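Local coordinates for protein member of s1p family of ribosomal proteins (Pyrococcus furiosus, PDB 5YH1) that binds manganese and is probably an exonuclease acting on nucleic acids, the crystallised part being its DHH domain, at residues I158-E172 / V181-Y195. Numbering follows the deposited sequence.
Sequences IVVIDHHDPRDWISE and VDVHVNPHHVKRGYY. With MN (manganese (II) ion), chain F.
His163, Trp169 and Arg192 have the most surface buried by the contact between 158-172 and 181-195, where the parallel sheet of the DHH domain runs into its manganese site. Strands 158-161 and 183-185 are adjacent and parallel (axes 10° apart); Val160 N donates to Val183 O and Val160 O accepts from Val185 N. Just past the strand, the DHH motif Asp162-His163-His164 begins. With CG between its backbone N and carbonyl carbon (chi1 65°), His163 turns NE2 to the manganese, 2.4 Å away, where Asp67, Asp137 and Asp229 also bind. Its ring rotation is fixed from the other nitrogen: ND1 donates 2.7 Å to Tyr195 O, in the carbonyl plane and on a lone pair. The Tyr195 ring takes His163 CE1 over one face and turns its edge toward the face of His164. Behind this, Asn186 ND2 reaches His164 O at 2.8 Å, nearly straight at 169°.

Farther out, the Arg192 guanidinium lies flat on Trp169, a stacked cation-pi contact with CZ 3.5 Å from the centroid of the six-membered ring. Were Trp169 an alanine, the guanidinium would probably lose the flat surface it lies on, and His189 the indole edge against its face. Arg192 is also held end-on: NH1 and NH2 both donate to Glu172 O, at 2.8 and 2.6 Å.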
loop_
_atom_site.group_PDB
_atom_site.type_symbol
_atom_site.label_atom_id
_atom_site.label_comp_id
_atom_site.label_asym_id
_atom_site.label_seq_id
_atom_site.Cartn_x
_atom_site.Cartn_y
_atom_site.Cartn_z
ATOM N N ILE A 158 -24.056 -13.894 -8.070
ATOM C CA ILE A 158 -23.091 -14.217 -7.042
ATOM C C ILE A 158 -23.203 -15.695 -6.668
ATOM O O ILE A 158 -24.287 -16.176 -6.324
ATOM C CB ILE A 158 -23.319 -13.352 -5.777
ATOM C CG1 ILE A 158 -23.249 -11.853 -6.107
ATOM C CG2 ILE A 158 -22.292 -13.686 -4.707
ATOM C CD1 ILE A 158 -23.783 -10.957 -5.006
ATOM N N VAL A 159 -22.078 -16.401 -6.756
ATOM C CA VAL A 159 -21.947 -17.779 -6.275
ATOM C C VAL A 159 -21.068 -17.786 -5.023
ATOM O O VAL A 159 -19.984 -17.194 -5.014
ATOM C CB VAL A 159 -21.313 -18.680 -7.355
ATOM C CG1 VAL A 159 -21.012 -20.082 -6.815
ATOM C CG2 VAL A 159 -22.221 -18.747 -8.582
ATOM N N VAL A 160 -21.543 -18.437 -3.964
ATOM C CA VAL A 160 -20.758 -18.621 -2.752
ATOM C C VAL A 160 -20.487 -20.101 -2.485
ATOM O O VAL A 160 -21.422 -20.916 -2.471
ATOM C CB VAL A 160 -21.463 -18.043 -1.519
ATOM C CG1 VAL A 160 -20.570 -18.213 -0.290
ATOM C CG2 VAL A 160 -21.831 -16.575 -1.737
ATOM N N ILE A 161 -19.209 -20.426 -2.274
ATOM C CA ILE A 161 -18.758 -21.763 -1.870
ATOM C C ILE A 161 -17.944 -21.599 -0.577
ATOM O O ILE A 161 -16.787 -21.181 -0.606
ATOM C CB ILE A 161 -17.886 -22.425 -2.953
ATOM C CG1 ILE A 161 -18.656 -22.541 -4.273
ATOM C CG2 ILE A 161 -17.426 -23.803 -2.496
ATOM C CD1 ILE A 161 -17.787 -22.847 -5.470
ATOM N N ASP A 162 -18.558 -21.907 0.556
ATOM C CA ASP A 162 -17.967 -21.633 1.852
ATOM C C ASP A 162 -18.370 -22.731 2.848
ATOM O O ASP A 162 -19.269 -23.529 2.574
ATOM C CB ASP A 162 -18.430 -20.243 2.314
ATOM C CG ASP A 162 -17.611 -19.685 3.458
ATOM O OD1 ASP A 162 -16.567 -20.288 3.821
ATOM O OD2 ASP A 162 -18.025 -18.626 4.006
ATOM N N HIS A 163 -17.692 -22.784 3.991
ATOM C CA HIS A 163 -18.000 -23.780 5.034
ATOM C C HIS A 163 -18.008 -23.195 6.447
ATOM O O HIS A 163 -17.953 -23.944 7.434
ATOM C CB HIS A 163 -17.025 -24.965 4.951
ATOM C CG HIS A 163 -15.607 -24.599 5.238
ATOM N ND1 HIS A 163 -14.880 -25.173 6.259
ATOM C CD2 HIS A 163 -14.785 -23.698 4.652
ATOM C CE1 HIS A 163 -13.666 -24.652 6.276
ATOM N NE2 HIS A 163 -13.586 -23.758 5.309
ATOM N N HIS A 164 -18.103 -21.867 6.537
ATOM C CA HIS A 164 -18.316 -21.179 7.805
ATOM C C HIS A 164 -19.804 -21.088 8.082
ATOM O O HIS A 164 -20.621 -21.094 7.154
ATOM C CB HIS A 164 -17.678 -19.787 7.778
ATOM C CG HIS A 164 -16.197 -19.830 7.581
ATOM N ND1 HIS A 164 -15.616 -19.947 6.335
ATOM C CD2 HIS A 164 -15.180 -19.833 8.475
ATOM C CE1 HIS A 164 -14.302 -20.001 6.471
ATOM N NE2 HIS A 164 -14.014 -19.935 7.758
ATOM N N ASP A 165 -20.143 -21.000 9.363
ATOM C CA ASP A 165 -21.533 -20.961 9.811
ATOM C C ASP A 165 -22.200 -19.632 9.426
ATOM O O ASP A 165 -21.754 -18.575 9.855
ATOM C CB ASP A 165 -21.585 -21.164 11.335
ATOM C CG ASP A 165 -23.013 -21.200 11.891
ATOM O OD1 ASP A 165 -23.998 -21.296 11.122
ATOM O OD2 ASP A 165 -23.140 -21.124 13.125
ATOM N N PRO A 166 -23.273 -19.684 8.616
ATOM C CA PRO A 166 -23.995 -18.438 8.325
ATOM C C PRO A 166 -24.628 -17.793 9.559
ATOM O O PRO A 166 -24.915 -16.604 9.536
ATOM C CB PRO A 166 -25.068 -18.871 7.319
ATOM C CG PRO A 166 -24.542 -20.136 6.715
ATOM C CD PRO A 166 -23.775 -20.810 7.809
ATOM N N ARG A 167 -24.847 -18.583 10.611
ATOM C CA ARG A 167 -25.345 -18.111 11.913
ATOM C C ARG A 167 -26.808 -17.656 11.933
ATOM O O ARG A 167 -27.604 -18.231 12.671
ATOM C CB ARG A 167 -24.456 -17.010 12.506
ATOM C CG ARG A 167 -23.145 -17.507 13.088
ATOM C CD ARG A 167 -22.488 -16.424 13.926
ATOM N NE ARG A 167 -21.225 -16.880 14.493
ATOM N N ASP A 168 -27.155 -16.627 11.157
ATOM C CA ASP A 168 -28.499 -16.032 11.210
ATOM C C ASP A 168 -29.480 -16.814 10.343
ATOM O O ASP A 168 -29.712 -16.475 9.183
ATOM C CB ASP A 168 -28.456 -14.563 10.765
ATOM C CG ASP A 168 -27.683 -13.681 11.728
ATOM O OD1 ASP A 168 -27.883 -13.826 12.947
ATOM O OD2 ASP A 168 -26.881 -12.829 11.281
ATOM N N TRP A 169 -30.056 -17.866 10.905
ATOM C CA TRP A 169 -30.968 -18.721 10.149
ATOM C C TRP A 169 -32.375 -18.134 10.126
ATOM O O TRP A 169 -32.873 -17.670 11.144
ATOM C CB TRP A 169 -30.960 -20.145 10.720
ATOM C CG TRP A 169 -29.612 -20.770 10.573
ATOM C CD1 TRP A 169 -28.619 -20.794 11.501
ATOM C CD2 TRP A 169 -29.086 -21.400 9.404
ATOM N NE1 TRP A 169 -27.507 -21.420 10.990
ATOM C CE2 TRP A 169 -27.771 -21.805 9.702
ATOM C CE3 TRP A 169 -29.601 -21.665 8.134
ATOM C CZ2 TRP A 169 -26.962 -22.473 8.779
ATOM C CZ3 TRP A 169 -28.805 -22.325 7.216
ATOM C CH2 TRP A 169 -27.492 -22.724 7.546
ATOM N N ILE A 170 -32.988 -18.121 8.946
ATOM C CA ILE A 170 -34.373 -17.667 8.795
ATOM C C ILE A 170 -35.329 -18.848 8.616
ATOM O O ILE A 170 -36.521 -18.717 8.867
ATOM C CB ILE A 170 -34.547 -16.647 7.641
ATOM C CG1 ILE A 170 -34.033 -17.203 6.309
ATOM C CG2 ILE A 170 -33.837 -15.340 7.976
ATOM C CD1 ILE A 170 -34.286 -16.281 5.136
ATOM N N SER A 171 -34.807 -19.989 8.175
ATOM C CA SER A 171 -35.556 -21.241 8.187
ATOM C C SER A 171 -34.579 -22.398 8.407
ATOM O O SER A 171 -33.408 -22.170 8.729
ATOM C CB SER A 171 -36.347 -21.409 6.888
ATOM O OG SER A 171 -35.522 -21.872 5.839
ATOM N N GLU A 172 -35.061 -23.629 8.253
ATOM C CA GLU A 172 -34.243 -24.822 8.509
ATOM C C GLU A 172 -33.017 -24.892 7.596
ATOM O O GLU A 172 -31.920 -25.209 8.059
ATOM C CB GLU A 172 -35.081 -26.115 8.404
ATOM C CG GLU A 172 -35.739 -26.365 7.046
ATOM C CD GLU A 172 -36.686 -27.561 7.043
ATOM O OE1 GLU A 172 -36.615 -28.373 6.094
ATOM O OE2 GLU A 172 -37.503 -27.691 7.982
ATOM N N VAL A 181 -27.543 -13.706 -2.360
ATOM C CA VAL A 181 -26.734 -14.452 -3.327
ATOM C C VAL A 181 -27.583 -15.473 -4.078
ATOM O O VAL A 181 -28.617 -15.907 -3.583
ATOM C CB VAL A 181 -25.527 -15.155 -2.660
ATOM C CG1 VAL A 181 -24.654 -14.139 -1.926
ATOM C CG2 VAL A 181 -25.967 -16.267 -1.720
ATOM N N ASP A 182 -27.115 -15.865 -5.257
ATOM C CA ASP A 182 -27.886 -16.700 -6.176
ATOM C C ASP A 182 -27.742 -18.202 -5.923
ATOM O O ASP A 182 -28.677 -18.966 -6.157
ATOM C CB ASP A 182 -27.495 -16.360 -7.615
ATOM C CG ASP A 182 -27.842 -14.914 -7.978
ATOM O OD1 ASP A 182 -28.959 -14.713 -8.477
ATOM O OD2 ASP A 182 -27.045 -13.985 -7.703
ATOM N N VAL A 183 -26.565 -18.634 -5.492
ATOM C CA VAL A 183 -26.404 -19.999 -4.993
ATOM C C VAL A 183 -25.317 -20.027 -3.929
ATOM O O VAL A 183 -24.238 -19.436 -4.102
ATOM C CB VAL A 183 -26.108 -21.018 -6.110
ATOM C CG1 VAL A 183 -24.768 -20.749 -6.770
ATOM C CG2 VAL A 183 -26.151 -22.443 -5.558
ATOM N N HIS A 184 -25.629 -20.695 -2.820
ATOM C CA HIS A 184 -24.738 -20.797 -1.685
ATOM C C HIS A 184 -24.483 -22.280 -1.395
ATOM O O HIS A 184 -25.383 -22.996 -0.960
ATOM C CB HIS A 184 -25.365 -20.071 -0.502
ATOM C CG HIS A 184 -24.466 -19.945 0.686
ATOM N ND1 HIS A 184 -24.878 -19.360 1.862
ATOM C CD2 HIS A 184 -23.198 -20.363 0.897
ATOM C CE1 HIS A 184 -23.892 -19.398 2.741
ATOM N NE2 HIS A 184 -22.865 -20.011 2.183
ATOM N N VAL A 185 -23.266 -22.737 -1.701
ATOM C CA VAL A 185 -22.828 -24.100 -1.415
ATOM C C VAL A 185 -22.112 -24.077 -0.072
ATOM O O VAL A 185 -21.031 -23.485 0.061
ATOM C CB VAL A 185 -21.876 -24.631 -2.502
ATOM C CG1 VAL A 185 -21.377 -26.026 -2.151
ATOM C CG2 VAL A 185 -22.564 -24.640 -3.864
ATOM N N ASN A 186 -22.728 -24.702 0.925
ATOM C CA ASN A 186 -22.217 -24.687 2.294
ATOM C C ASN A 186 -22.786 -25.884 3.081
ATOM O O ASN A 186 -24.013 -26.048 3.167
ATOM C CB ASN A 186 -22.576 -23.358 2.962
ATOM C CG ASN A 186 -21.915 -23.167 4.320
ATOM O OD1 ASN A 186 -21.711 -24.116 5.072
ATOM N ND2 ASN A 186 -21.594 -21.916 4.648
ATOM N N PRO A 187 -21.904 -26.726 3.652
ATOM C CA PRO A 187 -22.356 -27.906 4.405
ATOM C C PRO A 187 -23.293 -27.599 5.581
ATOM O O PRO A 187 -24.098 -28.450 5.958
ATOM C CB PRO A 187 -21.044 -28.517 4.922
ATOM C CG PRO A 187 -20.050 -27.394 4.880
ATOM C CD PRO A 187 -20.434 -26.612 3.666
ATOM N N HIS A 188 -23.183 -26.400 6.153
ATOM C CA HIS A 188 -24.018 -26.004 7.287
ATOM C C HIS A 188 -25.524 -25.989 6.973
ATOM O O HIS A 188 -26.326 -26.050 7.881
ATOM C CB HIS A 188 -23.602 -24.622 7.804
ATOM C CG HIS A 188 -22.286 -24.608 8.519
ATOM N ND1 HIS A 188 -22.186 -24.730 9.888
ATOM C CD2 HIS A 188 -21.017 -24.460 8.063
ATOM C CE1 HIS A 188 -20.916 -24.669 10.246
ATOM N NE2 HIS A 188 -20.185 -24.508 9.157
ATOM N N HIS A 189 -25.895 -25.872 5.702
ATOM C CA HIS A 189 -27.300 -25.890 5.296
ATOM C C HIS A 189 -27.924 -27.269 5.474
ATOM O O HIS A 189 -29.098 -27.376 5.802
ATOM C CB HIS A 189 -27.466 -25.487 3.828
ATOM C CG HIS A 189 -27.314 -24.021 3.581
ATOM N ND1 HIS A 189 -26.194 -23.485 2.994
ATOM C CD2 HIS A 189 -28.140 -22.980 3.839
ATOM C CE1 HIS A 189 -26.333 -22.172 2.903
ATOM N NE2 HIS A 189 -27.505 -21.842 3.409
ATOM N N VAL A 190 -27.140 -28.313 5.224
ATOM C CA VAL A 190 -27.644 -29.679 5.274
ATOM C C VAL A 190 -27.229 -30.416 6.541
ATOM O O VAL A 190 -27.778 -31.464 6.840
ATOM C CB VAL A 190 -27.214 -30.481 4.026
ATOM C CG1 VAL A 190 -27.701 -29.773 2.770
ATOM C CG2 VAL A 190 -25.703 -30.687 3.985
ATOM N N LYS A 191 -26.269 -29.863 7.273
ATOM C CA LYS A 191 -25.786 -30.446 8.519
ATOM C C LYS A 191 -25.106 -29.359 9.329
ATOM O O LYS A 191 -23.938 -29.052 9.108
ATOM C CB LYS A 191 -24.800 -31.584 8.223
ATOM C CG LYS A 191 -24.465 -32.468 9.415
ATOM C CD LYS A 191 -23.222 -33.303 9.131
ATOM C CE LYS A 191 -23.318 -34.725 9.657
ATOM N NZ LYS A 191 -23.631 -34.753 11.111
ATOM N N ARG A 192 -25.841 -28.772 10.266
ATOM C CA ARG A 192 -25.312 -27.679 11.075
ATOM C C ARG A 192 -24.030 -28.092 11.769
ATOM O O ARG A 192 -23.933 -29.193 12.286
ATOM C CB ARG A 192 -26.318 -27.255 12.144
ATOM C CG ARG A 192 -27.614 -26.678 11.609
ATOM C CD ARG A 192 -27.534 -25.182 11.342
ATOM N NE ARG A 192 -28.885 -24.633 11.257
ATOM C CZ ARG A 192 -29.707 -24.790 10.219
ATOM N NH1 ARG A 192 -29.330 -25.465 9.131
ATOM N NH2 ARG A 192 -30.923 -24.254 10.265
ATOM N N GLY A 193 -23.059 -27.188 11.802
ATOM C CA GLY A 193 -21.804 -27.425 12.497
ATOM C C GLY A 193 -20.756 -28.198 11.719
ATOM O O GLY A 193 -19.645 -28.353 12.201
ATOM N N TYR A 194 -21.066 -28.661 10.509
ATOM C CA TYR A 194 -20.119 -29.495 9.756
ATOM C C TYR A 194 -19.056 -28.678 8.994
ATOM O O TYR A 194 -18.904 -28.789 7.769
ATOM C CB TYR A 194 -20.872 -30.442 8.820
ATOM C CG TYR A 194 -20.122 -31.716 8.483
ATOM C CD1 TYR A 194 -19.874 -32.683 9.462
ATOM C CD2 TYR A 194 -19.680 -31.970 7.191
ATOM C CE1 TYR A 194 -19.205 -33.865 9.159
ATOM C CE2 TYR A 194 -19.013 -33.148 6.877
ATOM C CZ TYR A 194 -18.782 -34.097 7.868
ATOM O OH TYR A 194 -18.117 -35.264 7.561
ATOM N N TYR A 195 -18.303 -27.890 9.756
ATOM C CA TYR A 195 -17.187 -27.078 9.260
ATOM C C TYR A 195 -16.090 -27.902 8.597
ATOM O O TYR A 195 -15.346 -27.395 7.761
ATOM C CB TYR A 195 -16.582 -26.305 10.443
ATOM C CG TYR A 195 -15.304 -25.542 10.142
ATOM C CD1 TYR A 195 -15.346 -24.255 9.608
ATOM C CD2 TYR A 195 -14.047 -26.102 10.401
ATOM C CE1 TYR A 195 -14.181 -23.546 9.336
ATOM C CE2 TYR A 195 -12.877 -25.402 10.125
ATOM C CZ TYR A 195 -12.950 -24.119 9.601
ATOM O OH TYR A 195 -11.806 -23.405 9.324
HETATM MN MN MN F . -11.379 -22.868 5.069
HETATM O O HOH W 1 -11.547 -21.980 7.103
HETATM O O HOH W 2 -9.591 -21.643 5.100
#